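Local structure of viral structural protein 4 (Bombyx mori cytoplasmic polyhedrosis virus, 6TZ0) at residues 46-51 with 148-153; 71-76 with 139-144; 308-313 with 513-518; 420-425 with 527-532. The protein binds GTP and accompanies the viral RNA-dependent RNA polymerase, where it probably assists transcription of the double-stranded RNA genome. One frame throughout, in Å; residues are numbered along the deposited sequence.

Contact 1 of 4, residues 46-51 with 148-153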
loop_
_atom_site.group_PDB
_atom_site.type_symbol
_atom_site.label_atom_id
_atom_site.label_comp_id
_atom_site.label_asym_id
_atom_site.label_seq_id
_atom_site.Cartn_x
_atom_site.Cartn_y
_atom_site.Cartn_z
ATOM N N ILE B 46 29.053 42.241 -11.590
ATOM C CA ILE B 46 27.624 42.186 -11.286
ATOM C C ILE B 46 26.781 42.313 -12.561
ATOM O O ILE B 46 25.723 41.675 -12.682
ATOM C CB ILE B 46 27.260 43.232 -10.209
ATOM C CG1 ILE B 46 25.844 43.001 -9.690
ATOM C CG2 ILE B 46 27.422 44.657 -10.694
ATOM C CD1 ILE B 46 25.536 43.748 -8.432
ATOM N N LYS B 47 27.268 43.053 -13.562
ATOM C CA LYS B 47 26.573 43.117 -14.843
ATOM C C LYS B 47 26.684 41.794 -15.585
ATOM O O LYS B 47 25.741 41.378 -16.274
ATOM C CB LYS B 47 27.147 44.247 -15.689
ATOM C CG LYS B 47 26.977 45.623 -15.084
ATOM C CD LYS B 47 27.569 46.692 -15.992
ATOM C CE LYS B 47 27.533 48.066 -15.342
ATOM N NZ LYS B 47 26.143 48.574 -15.190
ATOM N N TYR B 48 27.829 41.119 -15.440
ATOM C CA TYR B 48 28.001 39.801 -16.042
ATOM C C TYR B 48 27.028 38.796 -15.444
ATOM O O TYR B 48 26.422 37.994 -16.166
ATOM C CB TYR B 48 29.435 39.317 -15.843
ATOM C CG TYR B 48 30.491 40.111 -16.577
ATOM C CD1 TYR B 48 30.159 40.968 -17.617
ATOM C CD2 TYR B 48 31.824 40.002 -16.220
ATOM C CE1 TYR B 48 31.121 41.689 -18.279
ATOM C CE2 TYR B 48 32.795 40.722 -16.877
ATOM C CZ TYR B 48 32.437 41.559 -17.907
ATOM O OH TYR B 48 33.399 42.280 -18.566
ATOM N N ALA B 49 26.850 38.848 -14.122
ATOM C CA ALA B 49 25.890 37.970 -13.465
ATOM C C ALA B 49 24.456 38.285 -13.872
ATOM O O ALA B 49 23.634 37.366 -13.985
ATOM C CB ALA B 49 26.043 38.067 -11.951
ATOM N N SER B 50 24.140 39.563 -14.105
ATOM C CA SER B 50 22.808 39.918 -14.595
ATOM C C SER B 50 22.550 39.346 -15.986
ATOM O O SER B 50 21.453 38.832 -16.265
ATOM C CB SER B 50 22.648 41.434 -14.604
ATOM O OG SER B 50 21.396 41.808 -15.136
ATOM N N LEU B 51 23.558 39.409 -16.863
ATOM C CA LEU B 51 23.432 38.826 -18.199
ATOM C C LEU B 51 23.265 37.310 -18.142
ATOM O O LEU B 51 22.497 36.731 -18.925
ATOM C CB LEU B 51 24.647 39.195 -19.045
ATOM C CG LEU B 51 24.831 40.665 -19.415
ATOM C CD1 LEU B 51 26.154 40.875 -20.113
ATOM C CD2 LEU B 51 23.698 41.131 -20.294
ATOM N N PHE B 148 33.550 37.221 -21.343
ATOM C CA PHE B 148 33.750 37.934 -20.089
ATOM C C PHE B 148 35.225 38.068 -19.754
ATOM O O PHE B 148 35.624 39.068 -19.148
ATOM C CB PHE B 148 33.030 37.220 -18.948
ATOM C CG PHE B 148 31.533 37.321 -18.998
ATOM C CD1 PHE B 148 30.904 38.272 -19.787
ATOM C CD2 PHE B 148 30.755 36.461 -18.241
ATOM C CE1 PHE B 148 29.534 38.356 -19.827
ATOM C CE2 PHE B 148 29.388 36.546 -18.275
ATOM C CZ PHE B 148 28.778 37.501 -19.065
ATOM N N ARG B 149 36.030 37.064 -20.130
ATOM C CA ARG B 149 37.484 37.020 -19.922
ATOM C C ARG B 149 37.855 37.165 -18.449
ATOM O O ARG B 149 38.686 37.990 -18.068
ATOM C CB ARG B 149 38.200 38.058 -20.787
ATOM C CG ARG B 149 38.192 37.685 -22.247
ATOM C CD ARG B 149 38.803 38.752 -23.127
ATOM N NE ARG B 149 38.830 38.313 -24.517
ATOM C CZ ARG B 149 37.824 38.474 -25.369
ATOM N NH1 ARG B 149 36.703 39.060 -24.976
ATOM N NH2 ARG B 149 37.935 38.041 -26.616
ATOM N N LEU B 150 37.253 36.386 -17.658
ATOM C CA LEU B 150 37.435 36.295 -16.223
ATOM C C LEU B 150 38.498 35.250 -15.896
ATOM O O LEU B 150 38.617 34.242 -16.597
ATOM C CB LEU B 150 36.122 35.919 -15.554
ATOM C CG LEU B 150 34.975 36.909 -15.727
ATOM C CD1 LEU B 150 33.705 36.358 -15.117
ATOM C CD2 LEU B 150 35.322 38.242 -15.119
ATOM N N PRO B 151 39.303 35.463 -14.850
ATOM C CA PRO B 151 40.347 34.481 -14.529
ATOM C C PRO B 151 39.809 33.220 -13.886
ATOM O O PRO B 151 40.512 32.205 -13.862
ATOM C CB PRO B 151 41.264 35.251 -13.576
ATOM C CG PRO B 151 40.366 36.221 -12.924
ATOM C CD PRO B 151 39.355 36.628 -13.952
ATOM N N SER B 152 38.590 33.252 -13.372
ATOM C CA SER B 152 37.924 32.079 -12.831
ATOM C C SER B 152 36.435 32.248 -13.100
ATOM O O SER B 152 36.036 33.055 -13.944
ATOM C CB SER B 152 38.269 31.906 -11.344
ATOM O OG SER B 152 37.776 32.993 -10.588
ATOM N N GLY B 153 35.602 31.477 -12.405
ATOM C CA GLY B 153 34.172 31.538 -12.596
ATOM C C GLY B 153 33.468 32.387 -11.549
ATOM O O GLY B 153 34.075 32.963 -10.652
#
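Tyr-48 and Phe-148 lay their rings on each other in an offset stack. The ring centroids are 4.1 Å apart and the planes differ by only 12°. The two side chains come from opposite sides and slide past each other, so each ring also reaches the root of its partner. Tyr-48 CB lies over the face of the Phe-148 ring, 3.8 Å from its centroid, and makes a CH-pi contact. Phe-148 CB does the same from the other end, at 4.3 Å from the centroid of the Tyr-48 ring. Both residues hold CG anti to the carbonyl carbon (chi1 -67° for Tyr-48, -71° for Phe-148), which sends the rings across the gap between helix and loop. Two leucines fill in at the ring edges. Leu-150 CD2 comes to Tyr-48 CE2 at 4.0 Å, near the plane of the tyrosine ring. Leu-51 CD1 sits 4.2 Å from Phe-148 CE1, near the plane of the phenylalanine ring. Tyr-48 and Leu-51 are one turn apart on helix 41-60. Arg-149, between Phe-148 and Leu-150, is the first residue after helix 136-146 to leave helical angles, with a positive phi. Elsewhere on helix 41-60, Ser-50 OG bonds to Asp-5 of the N-terminal loop. No hydrogen bond joins the two segments. The contact is ring stacking, CH-pi and leucine packing, and only partly buried: Phe-148 is enclosed, Leu-51 exposed.

Contact 2 of 4, residues 71-76 with 139-144; sequences RMYADM and TEMSTL
Segments 71-76 and 139-144, on helices 70-79 and 136-146, run almost parallel, with axes 11.0 Å apart at closest approach and N-to-C directions differing by 6°. They form a parallel helix pair in the helical N-terminal part of the chain. The link is made by long side chains that span the gap, chiefly two methionines. Met-76 points at the partner helix and extends until its chain bends at chi3. Its terminal CE then lies against the backbone and side-chain roots of the other helix. Met-76 CE is 3.7 Å from Met-141 CG and 3.8 Å from Ser-142 CB. Met-76 CE is also 3.5 Å from Ser-142 N, a packing contact only. Met-141 answers in the other direction. Its CG is anti to the backbone N (chi1 -177°), and the chain then bends twice. This brings Met-141 CE to the edge of the Tyr-73 ring, 4.2 Å from Tyr-73 CD1, with the two side chains crossing at about a right angle. Met-141 also packs on Met-55 and Leu-56 of helix 41-60, so a third helix joins the core. Ser-142 OG bonds to Val-84 N in a loop. Elsewhere on helix 70-79, Arg-71 packs on Leu-943 of the RNA-dependent RNA polymerase chain. In helix 136-146, Glu-140 O takes two bonds from one face of its plane, from Thr-143 OG1 at 2.9 Å and Leu-144 N at 3.0 Å.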
loop_
_atom_site.group_PDB
_atom_site.type_symbol
_atom_site.label_atom_id
_atom_site.label_comp_id
_atom_site.label_asym_id
_atom_site.label_seq_id
_atom_site.Cartn_x
_atom_site.Cartn_y
_atom_site.Cartn_z
ATOM N N ARG B 71 24.452 20.082 -14.919
ATOM C CA ARG B 71 25.860 19.953 -14.558
ATOM C C ARG B 71 26.748 20.724 -15.528
ATOM O O ARG B 71 27.719 21.367 -15.113
ATOM C CB ARG B 71 26.267 18.480 -14.500
ATOM C CG ARG B 71 27.700 18.274 -14.043
ATOM C CD ARG B 71 28.068 16.828 -13.783
ATOM N NE ARG B 71 27.922 15.981 -14.959
ATOM C CZ ARG B 71 27.200 14.865 -14.985
ATOM N NH1 ARG B 71 27.113 14.152 -16.098
ATOM N NH2 ARG B 71 26.602 14.438 -13.884
ATOM N N MET B 72 26.397 20.712 -16.815
ATOM C CA MET B 72 27.149 21.457 -17.819
ATOM C C MET B 72 27.028 22.960 -17.602
ATOM O O MET B 72 28.033 23.681 -17.639
ATOM C CB MET B 72 26.656 21.083 -19.211
ATOM C CG MET B 72 27.470 21.657 -20.340
ATOM S SD MET B 72 29.068 20.862 -20.493
ATOM C CE MET B 72 28.553 19.289 -21.168
ATOM N N TYR B 73 25.800 23.446 -17.376
ATOM C CA TYR B 73 25.576 24.858 -17.062
ATOM C C TYR B 73 26.294 25.271 -15.784
ATOM O O TYR B 73 26.866 26.366 -15.712
ATOM C CB TYR B 73 24.080 25.148 -16.924
ATOM C CG TYR B 73 23.282 25.295 -18.201
ATOM C CD1 TYR B 73 23.308 26.481 -18.923
ATOM C CD2 TYR B 73 22.453 24.278 -18.648
ATOM C CE1 TYR B 73 22.566 26.629 -20.072
ATOM C CE2 TYR B 73 21.709 24.419 -19.797
ATOM C CZ TYR B 73 21.769 25.596 -20.502
ATOM O OH TYR B 73 21.024 25.733 -21.646
ATOM N N ALA B 74 26.275 24.400 -14.771
ATOM C CA ALA B 74 26.942 24.693 -13.509
ATOM C C ALA B 74 28.447 24.804 -13.687
ATOM O O ALA B 74 29.074 25.706 -13.125
ATOM C CB ALA B 74 26.602 23.617 -12.481
ATOM N N ASP B 75 29.038 23.918 -14.493
ATOM C CA ASP B 75 30.474 23.990 -14.747
ATOM C C ASP B 75 30.843 25.241 -15.533
ATOM O O ASP B 75 31.810 25.927 -15.183
ATOM C CB ASP B 75 30.943 22.744 -15.488
ATOM C CG ASP B 75 30.834 21.497 -14.648
ATOM O OD1 ASP B 75 30.857 21.609 -13.408
ATOM O OD2 ASP B 75 30.737 20.398 -15.232
ATOM N N MET B 76 30.053 25.574 -16.560
ATOM C CA MET B 76 30.340 26.738 -17.393
ATOM C C MET B 76 30.226 28.040 -16.617
ATOM O O MET B 76 31.012 28.966 -16.835
ATOM C CB MET B 76 29.393 26.759 -18.584
ATOM C CG MET B 76 29.648 25.672 -19.576
ATOM S SD MET B 76 28.311 25.513 -20.745
ATOM C CE MET B 76 28.504 27.067 -21.550
ATOM N N THR B 139 26.024 26.393 -26.651
ATOM C CA THR B 139 26.915 27.225 -27.455
ATOM C C THR B 139 26.668 28.705 -27.217
ATOM O O THR B 139 27.616 29.499 -27.188
ATOM C CB THR B 139 26.767 26.917 -28.942
ATOM O OG1 THR B 139 25.391 27.028 -29.328
ATOM C CG2 THR B 139 27.307 25.551 -29.276
ATOM N N GLU B 140 25.403 29.097 -27.060
ATOM C CA GLU B 140 25.090 30.498 -26.787
ATOM C C GLU B 140 25.629 30.938 -25.427
ATOM O O GLU B 140 26.251 32.007 -25.307
ATOM C CB GLU B 140 23.581 30.699 -26.880
ATOM C CG GLU B 140 23.111 32.118 -26.718
ATOM C CD GLU B 140 21.620 32.244 -26.926
ATOM O OE1 GLU B 140 20.977 31.216 -27.226
ATOM O OE2 GLU B 140 21.084 33.362 -26.784
ATOM N N MET B 141 25.439 30.102 -24.401
ATOM C CA MET B 141 26.005 30.379 -23.085
ATOM C C MET B 141 27.531 30.361 -23.108
ATOM O O MET B 141 28.169 31.145 -22.396
ATOM C CB MET B 141 25.464 29.369 -22.072
ATOM C CG MET B 141 25.927 29.593 -20.641
ATOM S SD MET B 141 25.322 31.107 -19.892
ATOM C CE MET B 141 23.676 30.596 -19.449
ATOM N N SER B 142 28.130 29.518 -23.954
ATOM C CA SER B 142 29.582 29.465 -24.064
ATOM C C SER B 142 30.143 30.729 -24.689
ATOM O O SER B 142 31.147 31.263 -24.208
ATOM C CB SER B 142 29.988 28.237 -24.871
ATOM O OG SER B 142 31.390 28.181 -25.028
ATOM N N THR B 143 29.504 31.234 -25.748
ATOM C CA THR B 143 29.971 32.479 -26.345
ATOM C C THR B 143 29.727 33.667 -25.430
ATOM O O THR B 143 30.446 34.666 -25.520
ATOM C CB THR B 143 29.311 32.721 -27.702
ATOM O OG1 THR B 143 27.891 32.797 -27.545
ATOM C CG2 THR B 143 29.659 31.612 -28.668
ATOM N N LEU B 144 28.726 33.592 -24.549
ATOM C CA LEU B 144 28.554 34.691 -23.602
ATOM C C LEU B 144 29.599 34.659 -22.489
ATOM O O LEU B 144 30.152 35.701 -22.130
ATOM C CB LEU B 144 27.131 34.690 -23.039
ATOM C CG LEU B 144 26.768 35.767 -22.016
ATOM C CD1 LEU B 144 25.450 36.369 -22.327
ATOM C CD2 LEU B 144 26.625 35.116 -20.673
#

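Contact 3 of 4, residues 308-313 with 513-518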
loop_
_atom_site.group_PDB
_atom_site.type_symbol
_atom_site.label_atom_id
_atom_site.label_comp_id
_atom_site.label_asym_id
_atom_site.label_seq_id
_atom_site.Cartn_x
_atom_site.Cartn_y
_atom_site.Cartn_z
ATOM N N SER B 308 10.517 36.508 32.881
ATOM C CA SER B 308 9.562 36.444 33.975
ATOM C C SER B 308 8.857 37.785 34.083
ATOM O O SER B 308 9.124 38.711 33.317
ATOM C CB SER B 308 10.244 36.069 35.293
ATOM O OG SER B 308 11.138 37.075 35.719
ATOM N N ALA B 309 7.953 37.889 35.056
ATOM C CA ALA B 309 7.225 39.129 35.279
ATOM C C ALA B 309 8.096 40.220 35.884
ATOM O O ALA B 309 7.688 41.385 35.885
ATOM C CB ALA B 309 6.016 38.873 36.178
ATOM N N ARG B 310 9.279 39.874 36.384
ATOM C CA ARG B 310 10.200 40.820 36.992
ATOM C C ARG B 310 11.245 41.325 36.010
ATOM O O ARG B 310 12.197 41.989 36.424
ATOM C CB ARG B 310 10.883 40.170 38.190
ATOM C CG ARG B 310 9.922 39.796 39.292
ATOM C CD ARG B 310 10.658 39.273 40.506
ATOM N NE ARG B 310 11.425 38.069 40.199
ATOM C CZ ARG B 310 10.928 36.836 40.221
ATOM N NH1 ARG B 310 9.655 36.633 40.529
ATOM N NH2 ARG B 310 11.706 35.805 39.930
ATOM N N SER B 311 11.088 41.028 34.725
ATOM C CA SER B 311 12.062 41.431 33.725
ATOM C C SER B 311 11.875 42.888 33.342
ATOM O O SER B 311 10.750 43.370 33.203
ATOM C CB SER B 311 11.931 40.557 32.485
ATOM O OG SER B 311 12.237 39.214 32.792
ATOM N N THR B 312 12.988 43.592 33.176
ATOM C CA THR B 312 13.006 44.965 32.698
ATOM C C THR B 312 13.827 45.037 31.419
ATOM O O THR B 312 14.563 44.112 31.080
ATOM C CB THR B 312 13.579 45.919 33.751
ATOM O OG1 THR B 312 14.942 45.573 34.013
ATOM C CG2 THR B 312 12.789 45.826 35.039
ATOM N N ILE B 313 13.699 46.146 30.707
ATOM C CA ILE B 313 14.342 46.308 29.410
ATOM C C ILE B 313 15.740 46.874 29.602
ATOM O O ILE B 313 15.918 47.904 30.257
ATOM C CB ILE B 313 13.505 47.208 28.489
ATOM C CG1 ILE B 313 12.193 46.525 28.131
ATOM C CG2 ILE B 313 14.252 47.505 27.234
ATOM C CD1 ILE B 313 11.221 47.399 27.411
ATOM N N THR B 513 7.231 28.746 30.743
ATOM C CA THR B 513 6.029 28.147 31.313
ATOM C C THR B 513 6.266 27.653 32.731
ATOM O O THR B 513 5.398 27.793 33.600
ATOM C CB THR B 513 5.554 27.005 30.424
ATOM O OG1 THR B 513 6.608 26.049 30.275
ATOM C CG2 THR B 513 5.151 27.524 29.063
ATOM N N THR B 514 7.457 27.121 32.994
ATOM C CA THR B 514 7.812 26.699 34.338
ATOM C C THR B 514 8.090 27.869 35.271
ATOM O O THR B 514 8.146 27.664 36.485
ATOM C CB THR B 514 9.022 25.765 34.283
ATOM O OG1 THR B 514 9.313 25.282 35.597
ATOM C CG2 THR B 514 10.222 26.485 33.740
ATOM N N GLN B 515 8.262 29.078 34.743
ATOM C CA GLN B 515 8.416 30.274 35.560
ATOM C C GLN B 515 7.093 30.988 35.761
ATOM O O GLN B 515 6.869 31.594 36.809
ATOM C CB GLN B 515 9.425 31.225 34.914
ATOM C CG GLN B 515 9.867 32.388 35.763
ATOM C CD GLN B 515 10.689 31.949 36.951
ATOM O OE1 GLN B 515 11.491 31.025 36.849
ATOM N NE2 GLN B 515 10.506 32.618 38.081
ATOM N N ALA B 516 6.214 30.914 34.763
ATOM C CA ALA B 516 4.849 31.387 34.932
ATOM C C ALA B 516 4.085 30.531 35.927
ATOM O O ALA B 516 3.228 31.044 36.651
ATOM C CB ALA B 516 4.127 31.395 33.588
ATOM N N MET B 517 4.381 29.230 35.988
ATOM C CA MET B 517 3.669 28.384 36.938
ATOM C C MET B 517 4.164 28.549 38.367
ATOM O O MET B 517 3.371 28.410 39.303
ATOM C CB MET B 517 3.749 26.919 36.522
ATOM C CG MET B 517 2.861 26.614 35.338
ATOM S SD MET B 517 1.211 27.165 35.779
ATOM C CE MET B 517 0.305 26.862 34.290
ATOM N N ARG B 518 5.444 28.841 38.575
ATOM C CA ARG B 518 5.910 29.033 39.940
ATOM C C ARG B 518 5.653 30.436 40.466
ATOM O O ARG B 518 5.864 30.681 41.656
ATOM C CB ARG B 518 7.403 28.718 40.070
ATOM C CG ARG B 518 8.328 29.633 39.311
ATOM C CD ARG B 518 9.752 29.421 39.787
ATOM N NE ARG B 518 10.233 28.061 39.565
ATOM C CZ ARG B 518 10.926 27.674 38.500
ATOM N NH1 ARG B 518 11.242 28.549 37.556
ATOM N NH2 ARG B 518 11.319 26.415 38.387
#
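Gln-515 is the residue on which the loop 308-313 rests. Gln-515 CG meets Ser-308 CB at 3.7 Å, and Gln-515 NE2 lies 3.9 Å from Arg-310 NH2. Both of those nitrogens are donors, so no hydrogen bond forms between them. The two side chains cross at about a right angle, and the guanidinium and amide planes are 83° apart. Gln-515 starts with CG anti to the backbone N (chi1 -170°) and bends at chi2. The aliphatic part therefore faces Ser-308 while the amide turns toward Arg-310. Other residues of its own stretch of chain fix that amide. Arg-518 NH1 donates to Gln-515 OE1 at 2.6 Å, lying above the carbonyl plane. Gln-515 NE2 bonds to Asp-519, which also makes a long, weak ion pair with Arg-310. Thr-514 O lies over one face of the Arg-518 guanidinium, 3.3 Å from its plane. The contact joins two parts of the fold. Helix 513-518 follows strand 504-507 in the parallel sheet of the P-loop nucleotide-binding domain. The loop 308-313 leads into strand 313-319, at the edge of an antiparallel sheet. A type I beta turn from Ser-308 to Ser-311 shapes this loop. Ser-311 OG takes a bond from Ser-308 N at 3.2 Å, and Ser-308 OG takes a weak one from Arg-310 N. Ser-311 OG also bonds to Thr-261 O, which ties the turn to the end of strand 255-261. The Gln-515 side chain is about 9 Å from that of Gly-356, a residue seen to bind GTP in a structure of this protein; no GTP is bound to this chain here.

Contact 4 of 4, residues 420-425 with 527-532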
loop_
_atom_site.group_PDB
_atom_site.type_symbol
_atom_site.label_atom_id
_atom_site.label_comp_id
_atom_site.label_asym_id
_atom_site.label_seq_id
_atom_site.Cartn_x
_atom_site.Cartn_y
_atom_site.Cartn_z
ATOM N N GLN B 420 -7.863 18.131 40.769
ATOM C CA GLN B 420 -8.216 17.465 42.018
ATOM C C GLN B 420 -7.491 16.134 42.162
ATOM O O GLN B 420 -6.973 15.819 43.243
ATOM C CB GLN B 420 -9.725 17.263 42.067
ATOM C CG GLN B 420 -10.495 18.561 42.117
ATOM C CD GLN B 420 -11.980 18.373 41.923
ATOM O OE1 GLN B 420 -12.449 17.267 41.663
ATOM N NE2 GLN B 420 -12.730 19.461 42.034
ATOM N N LYS B 421 -7.427 15.353 41.079
ATOM C CA LYS B 421 -6.733 14.068 41.147
ATOM C C LYS B 421 -5.232 14.252 41.352
ATOM O O LYS B 421 -4.615 13.523 42.139
ATOM C CB LYS B 421 -7.008 13.246 39.890
ATOM C CG LYS B 421 -8.479 12.980 39.637
ATOM C CD LYS B 421 -9.142 12.210 40.767
ATOM C CE LYS B 421 -8.706 10.766 40.805
ATOM N NZ LYS B 421 -9.459 10.006 41.834
ATOM N N ALA B 422 -4.638 15.255 40.698
ATOM C CA ALA B 422 -3.214 15.513 40.875
ATOM C C ALA B 422 -2.915 16.074 42.258
ATOM O O ALA B 422 -1.864 15.776 42.832
ATOM C CB ALA B 422 -2.716 16.467 39.793
ATOM N N SER B 423 -3.834 16.863 42.825
ATOM C CA SER B 423 -3.620 17.388 44.169
ATOM C C SER B 423 -3.699 16.283 45.215
ATOM O O SER B 423 -2.903 16.260 46.162
ATOM C CB SER B 423 -4.636 18.489 44.465
ATOM O OG SER B 423 -4.439 19.024 45.758
ATOM N N GLU B 424 -4.637 15.344 45.046
ATOM C CA GLU B 424 -4.688 14.186 45.936
ATOM C C GLU B 424 -3.451 13.312 45.780
ATOM O O GLU B 424 -2.936 12.764 46.766
ATOM C CB GLU B 424 -5.946 13.370 45.664
ATOM C CG GLU B 424 -7.228 14.071 46.045
ATOM C CD GLU B 424 -8.453 13.254 45.706
ATOM O OE1 GLU B 424 -8.298 12.180 45.086
ATOM O OE2 GLU B 424 -9.573 13.687 46.048
ATOM N N LEU B 425 -2.951 13.195 44.549
ATOM C CA LEU B 425 -1.747 12.417 44.292
ATOM C C LEU B 425 -0.519 13.063 44.922
ATOM O O LEU B 425 0.397 12.365 45.364
ATOM C CB LEU B 425 -1.569 12.266 42.786
ATOM C CG LEU B 425 -0.510 11.305 42.284
ATOM C CD1 LEU B 425 -0.903 9.919 42.723
ATOM C CD2 LEU B 425 -0.419 11.387 40.778
ATOM N N GLN B 527 -0.178 23.050 39.596
ATOM C CA GLN B 527 -0.024 23.645 38.276
ATOM C C GLN B 527 1.329 23.310 37.664
ATOM O O GLN B 527 1.410 22.960 36.481
ATOM C CB GLN B 527 -0.212 25.154 38.380
ATOM C CG GLN B 527 -1.613 25.562 38.745
ATOM C CD GLN B 527 -2.594 25.267 37.646
ATOM O OE1 GLN B 527 -2.317 25.513 36.478
ATOM N NE2 GLN B 527 -3.742 24.717 38.008
ATOM N N LEU B 528 2.396 23.379 38.463
ATOM C CA LEU B 528 3.721 23.016 37.968
ATOM C C LEU B 528 3.822 21.520 37.689
ATOM O O LEU B 528 4.454 21.105 36.705
ATOM C CB LEU B 528 4.777 23.453 38.975
ATOM C CG LEU B 528 6.233 23.247 38.580
ATOM C CD1 LEU B 528 6.562 24.038 37.336
ATOM C CD2 LEU B 528 7.112 23.672 39.719
ATOM N N PHE B 529 3.175 20.702 38.524
ATOM C CA PHE B 529 3.164 19.258 38.321
ATOM C C PHE B 529 2.427 18.880 37.042
ATOM O O PHE B 529 2.896 18.028 36.274
ATOM C CB PHE B 529 2.537 18.586 39.542
ATOM C CG PHE B 529 2.480 17.095 39.456
ATOM C CD1 PHE B 529 3.637 16.344 39.534
ATOM C CD2 PHE B 529 1.268 16.440 39.336
ATOM C CE1 PHE B 529 3.589 14.973 39.461
ATOM C CE2 PHE B 529 1.216 15.066 39.265
ATOM C CZ PHE B 529 2.376 14.335 39.329
ATOM N N LEU B 530 1.292 19.532 36.777
ATOM C CA LEU B 530 0.558 19.258 35.550
ATOM C C LEU B 530 1.276 19.790 34.324
ATOM O O LEU B 530 1.193 19.166 33.263
ATOM C CB LEU B 530 -0.846 19.842 35.628
ATOM C CG LEU B 530 -1.759 19.081 36.574
ATOM C CD1 LEU B 530 -3.104 19.753 36.684
ATOM C CD2 LEU B 530 -1.904 17.667 36.081
ATOM N N ARG B 531 1.978 20.924 34.449
ATOM C CA ARG B 531 2.824 21.409 33.363
ATOM C C ARG B 531 3.877 20.377 32.990
ATOM O O ARG B 531 4.094 20.103 31.805
ATOM C CB ARG B 531 3.481 22.742 33.750
ATOM C CG ARG B 531 4.324 23.393 32.639
ATOM C CD ARG B 531 5.819 23.099 32.760
ATOM N NE ARG B 531 6.561 23.502 31.576
ATOM C CZ ARG B 531 7.753 23.017 31.254
ATOM N NH1 ARG B 531 8.320 22.096 32.018
ATOM N NH2 ARG B 531 8.365 23.427 30.155
ATOM N N ASP B 532 4.546 19.797 33.988
ATOM C CA ASP B 532 5.616 18.852 33.681
ATOM C C ASP B 532 5.073 17.530 33.143
ATOM O O ASP B 532 5.678 16.930 32.246
ATOM C CB ASP B 532 6.481 18.631 34.912
ATOM C CG ASP B 532 7.395 19.795 35.196
ATOM O OD1 ASP B 532 7.807 20.478 34.243
ATOM O OD2 ASP B 532 7.709 20.019 36.378
#
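Leu-425 O is gripped by two side chains, Ser-428 OG and His-429 ND1, just past this point of helix 417-427. The Leu-425 side chain points toward helix 524-537. Leu-425 CD2 lies 4.3 Å from Phe-529 CE2. Ala-422, one turn earlier, has its methyl between Phe-529 and Leu-530. Ala-422 CB sits at the edge of the Phe-529 ring, near the ring plane and 4.0 Å from Phe-529 CD2. Ala-422 CB is also 4.0 Å from Leu-530 CD2. Phe-529 has CG anti to the backbone N (chi1 -179°), which carries the ring out to the partner helix. The segment axes come within 10.1 Å, with N-to-C directions at 106°. All contacts across are apolar. The Leu-530 side chain also packs on Lys-355, a residue seen to bind GTP in a structure of this protein. Elsewhere on helix 524-537, Arg-531 NH1 makes a salt bridge of 2.8 Å with Asp-532 OD1, in the guanidinium plane. Arg-531 also makes a cation-pi contact with Tyr-535. Helix 442-457 packs on both partners, with Glu-451 against Leu-425 and Met-452 against Leu-530. Helix 524-537 itself precedes strand 543-545, an outer strand of the parallel sheet.

The contacts form two groups on opposite sides of the chain's centre. Contacts 1 and 2 lie 12 Å apart, centre to centre, and contact 2 is nested inside the loop closed by contact 1. Both are away from the GTP sites. Contacts 3 and 4 are 20 Å apart between centres and touch directly. Thr-513 OG1 lies 2.9 Å from Arg-531 NE, a probable hydrogen bond, and Met-517 SD packs on Gln-527 CB. Their segments alternate along the chain. The Leu-530 side chain is about 4 Å from that of Lys-355, and that of Gln-515 about 9 Å from that of Gly-356. Both are GTP-site residues, though no GTP is bound to this chain here.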